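PDB 5H5M: alpha-catenin-like protein hmp-1 from Caenorhabditis elegans, which joins the cadherin-catenin complex of adherens junctions, binding beta-catenin and actin filaments, and is required for cell migration and cell shape changes during embryonic body enclosure and elongation. Local coordinates for residues Cys38-Ala49 and Ile62-Leu73. Numbering follows the deposited sequence.
Sequences CERIVSGSASIA and IVAECNNLRQAL
Arg70 and Glu39 form the salt bridge between these two helical segments, Arg70 NH2 lying 2.8 Å from Glu39 OE1 with an N-H...O angle of 144°. OE1 receives this proton on its syn lone pair, while Arg70 NE adds weak bonds to both carboxylate oxygens, the shorter to Glu39 OE2 at 3.1 Å. The carboxylate and guanidinium planes lie only 21° apart, roughly coplanar, and OE1 approaches the guanidinium edge, somewhat tilted from its plane. An extended arginine chain from CG to NE meets a glutamate bent at chi2, and the two side chains cross at about a right angle. Val42 covers one guanidinium face, its CG1 3.4 Å from Arg70 NH2. Putting an alanine at Arg70 would probably leave the Glu39 carboxylate without its countercharge and uncover the CG1 methyl of Val42.

Beyond the bridge the contact is mostly apolar packing. Cys38 SG, swung anti to its own nitrogen (chi1 176°), rests near Arg70 CG and Leu69 CG, and Cys38 CB meets Leu73 CD2 at 3.6 Å. At the closest backbone approach, Val42 CA and Cys66 CA are 5.7 Å apart. About one turn after Val42, Ser45 CB lies 3.6 Å from Cys66 SG; the buried Ser45 hydroxyl is satisfied within its own helix, donating to Ile41 O. Ile62 CG2 packs against Ala49 CB at 3.8 Å.

The axes of the two segments are nearly antiparallel and come within 9.9 Å of each other, as neighbouring helices of a four-helix bundle in the M domain of this vinculin-family protein. Helix 92-122 packs against Ser45 and Leu69, and helix 6-17 brings Phe14 against Ile41 and Leu69.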
loop_
_atom_site.group_PDB
_atom_site.type_symbol
_atom_site.label_atom_id
_atom_site.label_comp_id
_atom_site.label_asym_id
_atom_site.label_seq_id
_atom_site.Cartn_x
_atom_site.Cartn_y
_atom_site.Cartn_z
ATOM N N CYS A 38 -4.563 -24.020 -11.561
ATOM C CA CYS A 38 -3.389 -23.181 -11.775
ATOM C C CYS A 38 -3.688 -21.969 -12.654
ATOM O O CYS A 38 -3.208 -20.866 -12.386
ATOM C CB CYS A 38 -2.264 -23.999 -12.406
ATOM S SG CYS A 38 -0.790 -23.042 -12.813
ATOM N N GLU A 39 -4.472 -22.178 -13.707
ATOM C CA GLU A 39 -4.789 -21.101 -14.638
ATOM C C GLU A 39 -5.676 -20.032 -14.004
ATOM O O GLU A 39 -5.619 -18.866 -14.394
ATOM C CB GLU A 39 -5.455 -21.657 -15.899
ATOM C CG GLU A 39 -4.543 -22.537 -16.742
ATOM C CD GLU A 39 -3.268 -21.827 -17.166
ATOM O OE1 GLU A 39 -3.337 -20.633 -17.526
ATOM O OE2 GLU A 39 -2.193 -22.464 -17.131
ATOM N N ARG A 40 -6.490 -20.424 -13.027
ATOM C CA ARG A 40 -7.326 -19.463 -12.311
ATOM C C ARG A 40 -6.469 -18.578 -11.416
ATOM O O ARG A 40 -6.757 -17.393 -11.238
ATOM C CB ARG A 40 -8.403 -20.174 -11.486
ATOM C CG ARG A 40 -9.523 -20.771 -12.326
ATOM C CD ARG A 40 -10.724 -21.162 -11.476
ATOM N NE ARG A 40 -10.448 -22.311 -10.615
ATOM C CZ ARG A 40 -10.545 -23.578 -11.005
ATOM N NH1 ARG A 40 -10.903 -23.869 -12.249
ATOM N NH2 ARG A 40 -10.277 -24.557 -10.152
ATOM N N ILE A 41 -5.415 -19.164 -10.856
ATOM C CA ILE A 41 -4.432 -18.415 -10.083
ATOM C C ILE A 41 -3.704 -17.420 -10.984
ATOM O O ILE A 41 -3.557 -16.245 -10.643
ATOM C CB ILE A 41 -3.408 -19.356 -9.411
ATOM C CG1 ILE A 41 -4.106 -20.264 -8.396
ATOM C CG2 ILE A 41 -2.302 -18.565 -8.742
ATOM C CD1 ILE A 41 -3.176 -21.230 -7.700
ATOM N N VAL A 42 -3.266 -17.898 -12.144
ATOM C CA VAL A 42 -2.528 -17.066 -13.086
ATOM C C VAL A 42 -3.396 -15.928 -13.622
ATOM O O VAL A 42 -2.934 -14.792 -13.742
ATOM C CB VAL A 42 -1.978 -17.905 -14.256
ATOM C CG1 VAL A 42 -1.362 -17.008 -15.325
ATOM C CG2 VAL A 42 -0.961 -18.915 -13.747
ATOM N N SER A 43 -4.657 -16.230 -13.924
ATOM C CA SER A 43 -5.581 -15.213 -14.429
ATOM C C SER A 43 -5.813 -14.106 -13.409
ATOM O O SER A 43 -5.751 -12.921 -13.741
ATOM C CB SER A 43 -6.916 -15.840 -14.826
ATOM O OG SER A 43 -6.794 -16.543 -16.051
ATOM N N GLY A 44 -6.075 -14.496 -12.165
ATOM C CA GLY A 44 -6.289 -13.537 -11.099
ATOM C C GLY A 44 -5.044 -12.718 -10.818
ATOM O O GLY A 44 -5.125 -11.520 -10.542
ATOM N N SER A 45 -3.887 -13.368 -10.892
ATOM C CA SER A 45 -2.611 -12.692 -10.689
ATOM C C SER A 45 -2.354 -11.665 -11.785
ATOM O O SER A 45 -1.753 -10.624 -11.541
ATOM C CB SER A 45 -1.466 -13.706 -10.641
ATOM O OG SER A 45 -1.584 -14.553 -9.511
ATOM N N ALA A 46 -2.820 -11.965 -12.993
ATOM C CA ALA A 46 -2.622 -11.079 -14.131
ATOM C C ALA A 46 -3.421 -9.784 -13.976
ATOM O O ALA A 46 -2.945 -8.711 -14.342
ATOM C CB ALA A 46 -3.004 -11.786 -15.423
ATOM N N SER A 47 -4.632 -9.891 -13.437
ATOM C CA SER A 47 -5.485 -8.726 -13.229
ATOM C C SER A 47 -4.812 -7.741 -12.279
ATOM O O SER A 47 -4.887 -6.527 -12.457
ATOM C CB SER A 47 -6.851 -9.143 -12.678
ATOM O OG SER A 47 -7.591 -9.882 -13.635
ATOM N N ILE A 48 -4.149 -8.287 -11.270
ATOM C CA ILE A 48 -3.402 -7.487 -10.317
ATOM C C ILE A 48 -2.150 -6.916 -10.977
ATOM O O ILE A 48 -1.866 -5.724 -10.860
ATOM C CB ILE A 48 -3.036 -8.326 -9.079
ATOM C CG1 ILE A 48 -4.293 -8.583 -8.245
ATOM C CG2 ILE A 48 -1.964 -7.645 -8.252
ATOM C CD1 ILE A 48 -4.072 -9.483 -7.047
ATOM N N ALA A 49 -1.420 -7.768 -11.690
ATOM C CA ALA A 49 -0.215 -7.347 -12.398
ATOM C C ALA A 49 -0.509 -6.271 -13.442
ATOM O O ALA A 49 0.225 -5.287 -13.551
ATOM C CB ALA A 49 0.458 -8.549 -13.059
ATOM N N ILE A 62 5.483 -10.781 -10.814
ATOM C CA ILE A 62 4.243 -11.543 -10.813
ATOM C C ILE A 62 4.109 -12.361 -12.096
ATOM O O ILE A 62 3.766 -13.543 -12.056
ATOM C CB ILE A 62 3.021 -10.620 -10.653
ATOM C CG1 ILE A 62 3.049 -9.953 -9.275
ATOM C CG2 ILE A 62 1.725 -11.396 -10.848
ATOM C CD1 ILE A 62 1.920 -8.986 -9.037
ATOM N N VAL A 63 4.393 -11.722 -13.227
ATOM C CA VAL A 63 4.359 -12.385 -14.530
ATOM C C VAL A 63 5.342 -13.557 -14.591
ATOM O O VAL A 63 4.985 -14.659 -15.011
ATOM C CB VAL A 63 4.673 -11.389 -15.667
ATOM C CG1 VAL A 63 4.877 -12.116 -16.986
ATOM C CG2 VAL A 63 3.560 -10.365 -15.790
ATOM N N ALA A 64 6.575 -13.315 -14.156
ATOM C CA ALA A 64 7.616 -14.340 -14.173
ATOM C C ALA A 64 7.265 -15.540 -13.289
ATOM O O ALA A 64 7.450 -16.689 -13.691
ATOM C CB ALA A 64 8.944 -13.742 -13.742
ATOM N N GLU A 65 6.759 -15.271 -12.087
ATOM C CA GLU A 65 6.423 -16.336 -11.151
ATOM C C GLU A 65 5.208 -17.140 -11.597
ATOM O O GLU A 65 5.065 -18.304 -11.228
ATOM C CB GLU A 65 6.182 -15.769 -9.750
ATOM C CG GLU A 65 7.460 -15.488 -8.974
ATOM C CD GLU A 65 8.324 -16.725 -8.801
ATOM O OE1 GLU A 65 7.767 -17.832 -8.647
ATOM O OE2 GLU A 65 9.565 -16.589 -8.820
ATOM N N CYS A 66 4.334 -16.524 -12.385
ATOM C CA CYS A 66 3.209 -17.255 -12.959
ATOM C C CYS A 66 3.704 -18.293 -13.956
ATOM O O CYS A 66 3.214 -19.421 -13.985
ATOM C CB CYS A 66 2.221 -16.303 -13.634
ATOM S SG CYS A 66 1.198 -15.380 -12.480
ATOM N N ASN A 67 4.681 -17.903 -14.769
ATOM C CA ASN A 67 5.275 -18.812 -15.739
ATOM C C ASN A 67 6.048 -19.928 -15.048
ATOM O O ASN A 67 6.037 -21.070 -15.498
ATOM C CB ASN A 67 6.189 -18.050 -16.700
ATOM C CG ASN A 67 5.430 -17.062 -17.564
ATOM O OD1 ASN A 67 4.241 -17.238 -17.824
ATOM N ND2 ASN A 67 6.118 -16.018 -18.018
ATOM N N ASN A 68 6.714 -19.588 -13.949
ATOM C CA ASN A 68 7.441 -20.578 -13.164
ATOM C C ASN A 68 6.490 -21.575 -12.504
ATOM O O ASN A 68 6.777 -22.770 -12.437
ATOM C CB ASN A 68 8.309 -19.898 -12.102
ATOM C CG ASN A 68 9.384 -19.002 -12.703
ATOM O OD1 ASN A 68 9.776 -19.167 -13.860
ATOM N ND2 ASN A 68 9.870 -18.052 -11.912
ATOM N N LEU A 69 5.358 -21.071 -12.021
ATOM C CA LEU A 69 4.345 -21.916 -11.401
ATOM C C LEU A 69 3.754 -22.907 -12.406
ATOM O O LEU A 69 3.541 -24.076 -12.078
ATOM C CB LEU A 69 3.237 -21.058 -10.791
ATOM C CG LEU A 69 2.101 -21.804 -10.088
ATOM C CD1 LEU A 69 2.647 -22.799 -9.072
ATOM C CD2 LEU A 69 1.159 -20.814 -9.419
ATOM N N ARG A 70 3.489 -22.440 -13.624
ATOM C CA ARG A 70 3.002 -23.316 -14.688
ATOM C C ARG A 70 3.991 -24.439 -14.965
ATOM O O ARG A 70 3.618 -25.611 -15.022
ATOM C CB ARG A 70 2.749 -22.532 -15.977
ATOM C CG ARG A 70 1.437 -21.774 -16.009
ATOM C CD ARG A 70 1.319 -20.949 -17.281
ATOM N NE ARG A 70 0.010 -20.312 -17.399
ATOM C CZ ARG A 70 -0.237 -19.259 -18.171
ATOM N NH1 ARG A 70 0.738 -18.719 -18.889
ATOM N NH2 ARG A 70 -1.457 -18.740 -18.218
ATOM N N GLN A 71 5.254 -24.060 -15.139
ATOM C CA GLN A 71 6.321 -25.008 -15.427
ATOM C C GLN A 71 6.488 -26.018 -14.297
ATOM O O GLN A 71 6.600 -27.222 -14.540
ATOM C CB GLN A 71 7.635 -24.265 -15.668
ATOM C CG GLN A 71 8.824 -25.165 -15.954
ATOM C CD GLN A 71 10.136 -24.405 -15.945
ATOM O OE1 GLN A 71 10.155 -23.176 -15.855
ATOM N NE2 GLN A 71 11.244 -25.133 -16.033
ATOM N N ALA A 72 6.500 -25.521 -13.065
ATOM C CA ALA A 72 6.648 -26.377 -11.894
ATOM C C ALA A 72 5.500 -27.374 -11.786
ATOM O O ALA A 72 5.700 -28.506 -11.354
ATOM C CB ALA A 72 6.740 -25.536 -10.624
ATOM N N LEU A 73 4.301 -26.955 -12.180
ATOM C CA LEU A 73 3.145 -27.841 -12.118
ATOM C C LEU A 73 3.254 -28.942 -13.165
ATOM O O LEU A 73 2.938 -30.099 -12.892
ATOM C CB LEU A 73 1.838 -27.068 -12.310
ATOM C CG LEU A 73 0.601 -27.976 -12.324
ATOM C CD1 LEU A 73 0.459 -28.721 -10.998
ATOM C CD2 LEU A 73 -0.668 -27.204 -12.647
#